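Local coordinates for protein putative ABC transporter subunit, substrate-binding component (Rhodopseudomonas palustris, PDB 4EVS) that binds 4-hydroxybenzoate and probably serves as the solute-binding component of an ABC transporter for lignin-derived aromatic compounds, at residues T106-I109 with T110-P114; I186-R189 with I190-G194. All blocks are in the same frame, centred on the assembly; numbering follows the deposited sequence.

Contact 1: T106-I109 with T110-P114; sequences TSSI and TEKSP
A 3-10 turn in the loop between strands 99-101 and 116-118, beside the ligand pocket, brings S108 and I109 against E111 and K112. The carbonyl of S108 is its polar centre: S108 O accepts a 3.1 Å bond from E111 N. A second bond to S108 O, from K112 NZ, is 2.9 Å long. The two donors come from opposite faces of the carbonyl plane, K112 NZ 43° and E111 N 58° out of it, and neither is on a lone pair. K112 folds back to reach this oxygen, its chain bent at chi2 and again at chi4, which lays CG 3.4 Å from I109 O before NZ doubles round to S108 O. Beside it, E111 OE1 lies 3.5 Å from S108 CB, while the other oxygen, OE2, is bonded to Q371 near the C terminus.

The backbone bonds follow the i to i+3 pattern of a 3-10 turn: I109 N to T106 O, then E111 N to S108 O, then K112 N to I109 O, the last at 3.1 Å and fairly straight (163°). In this periplasmic binding protein the loop also supplies A104 and A105 to the 4-hydroxybenzoate pocket, and the I109 side chain comes within about 5 Å of the ligand and packs on T82, M86 and A104.

On another side of the turn, T110 OG1 is 2.9 Å from a water that also makes a weak bond to S107 O. The same hydroxyl has a weak link to T333 O. The S107 hydroxyl is bound by D365, and L368 of helix 366-369 covers S107, T110 and E111.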
ATOM      1  N   THR A 106      -3.079   4.126  -6.727  1.00 13.96           N
ATOM      2  CA  THR A 106      -3.387   4.321  -8.150  1.00 14.81           C
ATOM      3  C   THR A 106      -2.251   5.042  -8.849  1.00 14.54           C
ATOM      4  O   THR A 106      -1.748   6.058  -8.346  1.00 15.81           O
ATOM      5  CB  THR A 106      -4.781   5.018  -8.299  1.00 14.84           C
ATOM      6  OG1 THR A 106      -5.740   4.180  -7.685  1.00 15.89           O
ATOM      7  CG2 THR A 106      -5.163   5.265  -9.772  1.00 16.83           C
ATOM      8  N   SER A 107      -1.869   4.538 -10.047  1.00 15.69           N
ATOM      9  CA  SER A 107      -0.637   5.045 -10.692  1.00 16.33           C
ATOM     10  C   SER A 107      -0.675   6.549 -10.929  1.00 16.11           C
ATOM     11  O   SER A 107       0.299   7.258 -10.629  1.00 15.94           O
ATOM     12  CB  SER A 107      -0.336   4.336 -12.007  1.00 16.28           C
ATOM     13  OG  SER A 107       0.065   3.012 -11.753  1.00 16.53           O
ATOM     14  N   SER A 108      -1.798   7.041 -11.463  1.00 17.39           N
ATOM     15  CA  SER A 108      -1.911   8.440 -11.871  1.00 18.61           C
ATOM     16  C   SER A 108      -1.849   9.456 -10.750  1.00 17.28           C
ATOM     17  O   SER A 108      -1.769  10.651 -11.032  1.00 19.09           O
ATOM     18  CB  SER A 108      -3.204   8.659 -12.668  1.00 20.80           C
ATOM     19  OG  SER A 108      -4.336   8.385 -11.893  1.00 22.67           O
ATOM     20  N   ILE A 109      -1.909   9.017  -9.499  1.00 16.77           N
ATOM     21  CA  ILE A 109      -1.891  10.001  -8.397  1.00 16.33           C
ATOM     22  C   ILE A 109      -0.695  10.952  -8.462  1.00 15.94           C
ATOM     23  O   ILE A 109      -0.843  12.165  -8.237  1.00 16.83           O
ATOM     24  CB  ILE A 109      -1.943   9.332  -7.008  1.00 15.44           C
ATOM     25  CG1 ILE A 109      -3.291   8.600  -6.805  1.00 17.05           C
ATOM     26  CG2 ILE A 109      -1.685  10.326  -5.865  1.00 17.03           C
ATOM     27  CD1 ILE A 109      -3.423   7.778  -5.491  1.00 19.41           C
ATOM     28  N   THR A 110       0.494  10.418  -8.723  1.00 16.33           N
ATOM     29  CA  THR A 110       1.676  11.251  -8.696  1.00 16.16           C
ATOM     30  C   THR A 110       1.707  12.315  -9.791  1.00 17.01           C
ATOM     31  O   THR A 110       2.411  13.331  -9.651  1.00 19.80           O
ATOM     32  CB  THR A 110       2.967  10.416  -8.747  1.00 16.34           C
ATOM     33  OG1 THR A 110       2.917   9.599  -9.901  1.00 18.24           O
ATOM     34  CG2 THR A 110       3.151   9.582  -7.475  1.00 17.32           C
ATOM     35  N   GLU A 111       0.948  12.105 -10.849  1.00 19.38           N
ATOM     36  CA  GLU A 111       0.870  13.021 -11.974  1.00 21.52           C
ATOM     37  C   GLU A 111       0.040  14.240 -11.672  1.00 21.05           C
ATOM     38  O   GLU A 111       0.087  15.215 -12.430  1.00 22.68           O
ATOM     39  CB  GLU A 111       0.252  12.320 -13.202  1.00 22.60           C
ATOM     40  CG  GLU A 111       1.091  11.201 -13.816  1.00 25.05           C
ATOM     41  CD  GLU A 111       0.374  10.519 -14.998  1.00 29.19           C
ATOM     42  OE1 GLU A 111      -0.793  10.037 -14.862  1.00 30.93           O
ATOM     43  OE2 GLU A 111       0.994  10.471 -16.082  1.00 35.51           O
ATOM     44  N   LYS A 112      -0.710  14.218 -10.564  1.00 20.92           N
ATOM     45  CA  LYS A 112      -1.661  15.279 -10.283  1.00 21.97           C
ATOM     46  C   LYS A 112      -1.002  16.507  -9.721  1.00 20.14           C
ATOM     47  O   LYS A 112      -1.639  17.539  -9.660  1.00 22.41           O
ATOM     48  CB  LYS A 112      -2.737  14.791  -9.332  1.00 22.29           C
ATOM     49  CG  LYS A 112      -3.503  13.575  -9.767  1.00 28.15           C
ATOM     50  CD  LYS A 112      -4.450  13.867 -10.908  1.00 34.33           C
ATOM     51  CE  LYS A 112      -4.785  12.612 -11.679  1.00 36.79           C
ATOM     52  NZ  LYS A 112      -3.624  12.247 -12.555  1.00 35.84           N
ATOM     53  N   SER A 113       0.228  16.416  -9.229  1.00 20.41           N
ATOM     54  CA  SER A 113       0.898  17.583  -8.661  1.00 19.50           C
ATOM     55  C   SER A 113       2.401  17.317  -8.704  1.00 20.40           C
ATOM     56  O   SER A 113       2.807  16.177  -8.486  1.00 20.72           O
ATOM     57  CB  SER A 113       0.493  17.793  -7.193  1.00 20.56           C
ATOM     58  OG  SER A 113       1.246  18.835  -6.582  1.00 20.43           O
ATOM     59  N   PRO A 114       3.224  18.366  -8.908  1.00 19.78           N
ATOM     60  CA  PRO A 114       4.670  18.165  -8.837  1.00 20.41           C
ATOM     61  C   PRO A 114       5.144  17.888  -7.420  1.00 19.00           C
ATOM     62  O   PRO A 114       6.265  17.412  -7.260  1.00 19.69           O
ATOM     63  CB  PRO A 114       5.249  19.538  -9.279  1.00 21.53           C
ATOM     64  CG  PRO A 114       4.174  20.517  -8.919  1.00 21.54           C
ATOM     65  CD  PRO A 114       2.906  19.764  -9.278  1.00 20.80           C
TER
HETATM   66  O   HOH W   1       3.411   6.722  -9.631  1.00 17.23           O

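Contact 2: I186-R189 with I190-G194; sequences IMQR and IKDSG. With SO4 (sulfate ion), chain H.
I186 and I190, one helical turn apart, meet through I186 CG1 and I190 CD1 at 4.0 Å, their chains running at a slant to one another. I190 CD1 also reaches the selenium of the selenomethionine M187, so that this one methyl touches the side chains of I186 and M187. I190 CG1 is anti to the carbonyl carbon (chi1 -69°), which lays it back along the helix, 3.4 Å from I186 O. Replacing this residue by an alanine would probably leave I186 CG1 and the M187 selenium without their common apolar partner and open a gap against A143.

On the exposed flank Q188 bends at chi2 and turns NE2 towards D192 OD1, 3.1 Å away; the bond is weak, with amide and carboxylate planes 65° apart. R189, bent at chi3, lies over V174 and presents its guanidinium edge to a sulfate, probably from the crystallisation liquor. NH1 gives O4 a 2.9 Å bond and NH2 gives O1 one of 2.8 Å; with the sulfur in the guanidinium plane, the pair should fix the group's rotation. E172 is a long, weak ion-pair partner of NE.

Regular i to i+4 bonds from I190, K191 and D192 N underlie these side chains; S193 N has a bent bond to R189 O and a weak one to I190 O. S193 OG donates to I190 O (2.7 Å) along a lone pair and is also bonded to A195 N, while G194 leaves the helix with positive phi. Helix 184-193 connects strands 169-176 and 197-201 in a beta-alpha-beta crossover: I186 lies on V174, I190 and S193 on A143 of strand 141-147, and M187 on F211, A214 and Y215 of helix 206-217.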
ATOM      1  N   ILE A 186     -20.688 -13.436  -5.819  1.00 23.10           N
ATOM      2  CA  ILE A 186     -19.518 -13.415  -6.700  1.00 22.97           C
ATOM      3  C   ILE A 186     -18.852 -14.810  -6.740  1.00 21.63           C
ATOM      4  O   ILE A 186     -18.362 -15.240  -7.776  1.00 20.21           O
ATOM      5  CB  ILE A 186     -18.475 -12.299  -6.327  1.00 24.96           C
ATOM      6  CG1 ILE A 186     -17.329 -12.266  -7.351  1.00 28.93           C
ATOM      7  CG2 ILE A 186     -17.907 -12.522  -5.041  1.00 26.85           C
ATOM      8  CD1 ILE A 186     -17.732 -11.934  -8.816  1.00 33.65           C
HETATM    9  N   MSE A 187     -18.817 -15.514  -5.612  1.00 21.49           N
HETATM   10  CA  MSE A 187     -18.214 -16.849  -5.609  1.00 20.73           C
HETATM   11  C   MSE A 187     -18.971 -17.804  -6.508  1.00 21.50           C
HETATM   12  O   MSE A 187     -18.371 -18.609  -7.194  1.00 22.47           O
HETATM   13  CB  MSE A 187     -18.112 -17.421  -4.204  1.00 20.29           C
HETATM   14  CG  MSE A 187     -17.257 -16.613  -3.294  1.00 20.26           C
HETATM   15 SE   MSE A 187     -15.462 -16.119  -4.005  0.65 21.43          SE
HETATM   16  CE  MSE A 187     -15.195 -14.527  -3.013  1.00 22.37           C
ATOM     17  N   GLN A 188     -20.288 -17.661  -6.533  1.00 21.85           N
ATOM     18  CA  GLN A 188     -21.102 -18.474  -7.424  1.00 22.83           C
ATOM     19  C   GLN A 188     -20.783 -18.138  -8.886  1.00 22.34           C
ATOM     20  O   GLN A 188     -20.649 -19.051  -9.739  1.00 23.00           O
ATOM     21  CB  GLN A 188     -22.589 -18.306  -7.106  1.00 24.47           C
ATOM     22  CG  GLN A 188     -23.489 -19.200  -7.922  1.00 26.78           C
ATOM     23  CD  GLN A 188     -23.205 -20.679  -7.726  1.00 30.91           C
ATOM     24  OE1 GLN A 188     -22.989 -21.140  -6.600  1.00 34.38           O
ATOM     25  NE2 GLN A 188     -23.185 -21.431  -8.824  1.00 33.68           N
ATOM     26  N   ARG A 189     -20.680 -16.859  -9.214  1.00 22.23           N
ATOM     27  CA  ARG A 189     -20.283 -16.491 -10.595  1.00 22.84           C
ATOM     28  C   ARG A 189     -18.893 -17.047 -10.979  1.00 22.65           C
ATOM     29  O   ARG A 189     -18.669 -17.534 -12.109  1.00 23.54           O
ATOM     30  CB  ARG A 189     -20.329 -14.973 -10.800  1.00 24.53           C
ATOM     31  CG  ARG A 189     -21.735 -14.372 -10.677  1.00 28.69           C
ATOM     32  CD  ARG A 189     -21.681 -12.851 -10.736  1.00 32.21           C
ATOM     33  NE  ARG A 189     -21.333 -12.396 -12.088  1.00 35.01           N
ATOM     34  CZ  ARG A 189     -21.146 -11.116 -12.424  1.00 37.53           C
ATOM     35  NH1 ARG A 189     -21.264 -10.168 -11.500  1.00 36.97           N
ATOM     36  NH2 ARG A 189     -20.819 -10.786 -13.673  1.00 39.57           N
ATOM     37  N   ILE A 190     -17.958 -17.003 -10.053  1.00 20.79           N
ATOM     38  CA  ILE A 190     -16.614 -17.530 -10.302  1.00 20.67           C
ATOM     39  C   ILE A 190     -16.655 -19.029 -10.522  1.00 22.17           C
ATOM     40  O   ILE A 190     -16.042 -19.528 -11.469  1.00 23.49           O
ATOM     41  CB  ILE A 190     -15.607 -17.144  -9.183  1.00 20.08           C
ATOM     42  CG1 ILE A 190     -15.339 -15.642  -9.237  1.00 20.34           C
ATOM     43  CG2 ILE A 190     -14.272 -17.908  -9.353  1.00 21.50           C
ATOM     44  CD1 ILE A 190     -14.676 -15.116  -8.026  1.00 21.03           C
ATOM     45  N   LYS A 191     -17.412 -19.740  -9.699  1.00 23.06           N
ATOM     46  CA  LYS A 191     -17.580 -21.185  -9.885  1.00 25.12           C
ATOM     47  C   LYS A 191     -18.119 -21.461 -11.287  1.00 25.68           C
ATOM     48  O   LYS A 191     -17.576 -22.292 -12.041  1.00 26.45           O
ATOM     49  CB  LYS A 191     -18.520 -21.722  -8.827  1.00 26.27           C
ATOM     50  CG  LYS A 191     -18.600 -23.213  -8.792  1.00 30.77           C
ATOM     51  CD  LYS A 191     -19.693 -23.651  -7.842  1.00 35.86           C
ATOM     52  CE  LYS A 191     -19.975 -25.164  -7.995  1.00 38.60           C
ATOM     53  NZ  LYS A 191     -21.077 -25.618  -7.074  1.00 41.65           N
ATOM     54  N   ASP A 192     -19.180 -20.743 -11.626  1.00 26.74           N
ATOM     55  CA  ASP A 192     -19.802 -20.864 -12.941  1.00 27.53           C
ATOM     56  C   ASP A 192     -18.883 -20.588 -14.116  1.00 26.81           C
ATOM     57  O   ASP A 192     -19.096 -21.161 -15.177  1.00 27.49           O
ATOM     58  CB  ASP A 192     -21.042 -19.975 -13.054  1.00 29.08           C
ATOM     59  CG  ASP A 192     -22.205 -20.468 -12.182  1.00 31.45           C
ATOM     60  OD1 ASP A 192     -22.125 -21.622 -11.709  1.00 35.64           O
ATOM     61  OD2 ASP A 192     -23.186 -19.692 -11.988  1.00 35.49           O
ATOM     62  N   SER A 193     -17.888 -19.728 -13.946  1.00 25.96           N
ATOM     63  CA  SER A 193     -16.989 -19.347 -15.036  1.00 25.58           C
ATOM     64  C   SER A 193     -16.024 -20.433 -15.513  1.00 25.63           C
ATOM     65  O   SER A 193     -15.427 -20.296 -16.591  1.00 26.83           O
ATOM     66  CB  SER A 193     -16.114 -18.167 -14.616  1.00 25.14           C
ATOM     67  OG  SER A 193     -15.049 -18.542 -13.721  1.00 24.63           O
ATOM     68  N   GLY A 194     -15.789 -21.439 -14.683  1.00 25.16           N
ATOM     69  CA  GLY A 194     -14.761 -22.438 -14.957  1.00 26.11           C
ATOM     70  C   GLY A 194     -13.319 -22.067 -14.666  1.00 24.58           C
ATOM     71  O   GLY A 194     -12.386 -22.836 -14.920  1.00 26.73           O
TER
HETATM   72  S   SO4 H 407     -21.042  -7.044 -13.641  0.77 63.19           S
HETATM   73  O1  SO4 H 407     -21.371  -8.168 -14.500  0.77 63.99           O
HETATM   74  O2  SO4 H 407     -21.754  -5.851 -14.097  0.77 63.73           O
HETATM   75  O3  SO4 H 407     -19.604  -6.774 -13.691  0.77 63.54           O
HETATM   76  O4  SO4 H 407     -21.444  -7.331 -12.270  0.77 62.53           O

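From the N terminus, the chain first builds the six-stranded sheet, and contact 1 (106-114) forms in the connection between its parallel strands 99-101 and 116-118, where T333 and R334 and the C-terminal D365, L368 and Q371 meet it. The chain then enters the second sheet, where contact 2 (186-194) covers most of helix 184-193 and the residue after it, between strands 169-176 and 197-201. Each contact closes only a local turn; they follow in series and neither nest nor cross. The centres of contacts 1 and 2 lie about 35 Å apart, and the two do not touch. Contact 1 borders the ligand site, whereas contact 2 belongs to the packing of helix against sheet in the other lobe.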